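Local coordinates for protein mannose-specific lectin CEA chain 1 (PDB 5D5G) that binds mannose as a tuber lectin, agglutinates rabbit erythrocytes and has insecticidal activity against cotton aphids and other hemipteran insects, at residues 21-25 with 35-39. Residues are numbered along the deposited sequence; the frame is centred on the assembly and turned at random.
Sequences GDFDL and LYNGN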
loop_
_atom_site.group_PDB
_atom_site.type_symbol
_atom_site.label_atom_id
_atom_site.label_comp_id
_atom_site.label_asym_id
_atom_site.label_seq_id
_atom_site.Cartn_x
_atom_site.Cartn_y
_atom_site.Cartn_z
ATOM N N GLY A 21 -12.355 0.102 -6.911
ATOM C CA GLY A 21 -13.536 0.834 -7.329
ATOM C C GLY A 21 -13.600 0.806 -8.839
ATOM O O GLY A 21 -13.271 -0.206 -9.435
ATOM N N ASP A 22 -13.979 1.922 -9.454
ATOM C CA ASP A 22 -14.160 1.985 -10.909
ATOM C C ASP A 22 -12.890 2.070 -11.765
ATOM O O ASP A 22 -12.971 2.300 -12.982
ATOM C CB ASP A 22 -15.075 3.152 -11.275
ATOM C CG ASP A 22 -16.536 2.794 -11.146
ATOM O OD1 ASP A 22 -16.814 1.608 -10.863
ATOM O OD2 ASP A 22 -17.399 3.684 -11.326
ATOM N N PHE A 23 -11.724 1.890 -11.154
ATOM C CA PHE A 23 -10.475 2.056 -11.896
ATOM C C PHE A 23 -9.762 0.734 -12.099
ATOM O O PHE A 23 -9.440 0.031 -11.127
ATOM C CB PHE A 23 -9.566 3.074 -11.215
ATOM C CG PHE A 23 -10.221 4.404 -10.996
ATOM C CD1 PHE A 23 -10.326 5.322 -12.036
ATOM C CD2 PHE A 23 -10.753 4.735 -9.749
ATOM C CE1 PHE A 23 -10.936 6.554 -11.838
ATOM C CE2 PHE A 23 -11.356 5.959 -9.538
ATOM C CZ PHE A 23 -11.454 6.878 -10.584
ATOM N N ASP A 24 -9.518 0.410 -13.371
ATOM C CA ASP A 24 -8.986 -0.898 -13.744
ATOM C C ASP A 24 -7.674 -0.813 -14.523
ATOM O O ASP A 24 -7.651 -0.437 -15.701
ATOM C CB ASP A 24 -10.018 -1.692 -14.549
ATOM C CG ASP A 24 -9.511 -3.062 -14.947
ATOM O OD1 ASP A 24 -9.300 -3.920 -14.063
ATOM O OD2 ASP A 24 -9.333 -3.294 -16.156
ATOM N N LEU A 25 -6.584 -1.174 -13.853
ATOM C CA LEU A 25 -5.268 -1.125 -14.461
ATOM C C LEU A 25 -5.072 -2.474 -15.117
ATOM O O LEU A 25 -5.315 -3.501 -14.488
ATOM C CB LEU A 25 -4.197 -0.902 -13.378
ATOM C CG LEU A 25 -2.741 -0.813 -13.837
ATOM C CD1 LEU A 25 -2.430 0.567 -14.393
ATOM C CD2 LEU A 25 -1.781 -1.177 -12.713
ATOM N N LEU A 35 -4.638 1.991 -17.442
ATOM C CA LEU A 35 -5.406 2.142 -16.219
ATOM C C LEU A 35 -6.775 2.668 -16.636
ATOM O O LEU A 35 -6.914 3.846 -16.943
ATOM C CB LEU A 35 -4.679 3.130 -15.301
ATOM C CG LEU A 35 -5.261 3.551 -13.955
ATOM C CD1 LEU A 35 -5.041 2.484 -12.899
ATOM C CD2 LEU A 35 -4.625 4.865 -13.523
ATOM N N TYR A 36 -7.782 1.800 -16.684
ATOM C CA TYR A 36 -9.061 2.219 -17.237
ATOM C C TYR A 36 -9.854 3.151 -16.346
ATOM O O TYR A 36 -10.026 2.890 -15.159
ATOM C CB TYR A 36 -9.889 1.017 -17.705
ATOM C CG TYR A 36 -9.385 0.519 -19.029
ATOM C CD1 TYR A 36 -9.633 1.236 -20.190
ATOM C CD2 TYR A 36 -8.618 -0.632 -19.116
ATOM C CE1 TYR A 36 -9.150 0.817 -21.398
ATOM C CE2 TYR A 36 -8.128 -1.060 -20.321
ATOM C CZ TYR A 36 -8.406 -0.336 -21.463
ATOM O OH TYR A 36 -7.932 -0.760 -22.689
ATOM N N ASN A 37 -10.337 4.227 -16.970
ATOM C CA ASN A 37 -10.947 5.385 -16.315
ATOM C C ASN A 37 -9.930 6.293 -15.631
ATOM O O ASN A 37 -10.259 7.411 -15.230
ATOM C CB ASN A 37 -12.070 5.015 -15.348
ATOM C CG ASN A 37 -13.320 4.573 -16.063
ATOM O OD1 ASN A 37 -13.979 5.367 -16.748
ATOM N ND2 ASN A 37 -13.657 3.300 -15.910
ATOM N N GLY A 38 -8.708 5.792 -15.475
ATOM C CA GLY A 38 -7.554 6.646 -15.262
ATOM C C GLY A 38 -7.181 7.116 -16.657
ATOM O O GLY A 38 -7.108 6.321 -17.595
ATOM N N ASN A 39 -6.969 8.408 -16.818
ATOM C CA ASN A 39 -6.775 8.960 -18.148
ATOM C C ASN A 39 -5.353 8.716 -18.658
ATOM O O ASN A 39 -4.745 9.591 -19.265
ATOM C CB ASN A 39 -7.106 10.446 -18.103
ATOM C CG ASN A 39 -7.875 10.819 -16.844
ATOM O OD1 ASN A 39 -7.734 10.167 -15.807
ATOM N ND2 ASN A 39 -8.698 11.859 -16.928
#
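Phe23 and Asn37 both carry CG anti to their own carbonyl carbon (chi1 -55° and -73°), and these torsions bring the phenyl ring up to the asparagine at the open end of a beta hairpin. The edge of the Phe23 ring, at CD1 and CE1, meets the Asn37 backbone; CE1 lies 3.6 Å from Asn37 O, close to the ring plane. The Asn37 amide stands nearly upright to that ring, and its ND2 reaches back to Asp22 O at 3.2 Å, a weak and bent hydrogen bond. Asn37 sits at the third position of a type II beta turn running from Leu35 to Gly38, with the positive phi expected there.

Next to the turn, along the strands, Asp24 and Tyr36 form an antiparallel hydrogen-bonded pair. Asp24 N gives a bond of 3.1 Å to Tyr36 O, lying in the carbonyl plane on a lone pair; the return bond, from Tyr36 N to Asp24 O, is modelled so short that its length is doubtful. Asp24 and Tyr36 share one face of the sheet, where the carboxylate and phenol planes are only 14° apart and OD2 lies 4.0 Å from Tyr36 CD2. The other carboxylate oxygen, OD1, is hydrogen-bonded to His17. On the opposite face Leu25 and Leu35, a non-hydrogen-bonded pair, cross at a slant, each CD1 methyl resting on the other's CB: Leu25 CB to Leu35 CD1 is 3.5 Å.

Tyr36 falls in what is inferred to be the first carbohydrate-binding motif and probably contacts mannose, as in related bulb-type lectins, with Gln28 close to its hydroxyl. Strands 23-27 and 33-36 are the two central strands of one of the three antiparallel sheets of this bulb-type lectin domain, a beta-prism II fold, flanked by 16-20, where Leu18 bonds Leu25 through the backbone, and by 40-41.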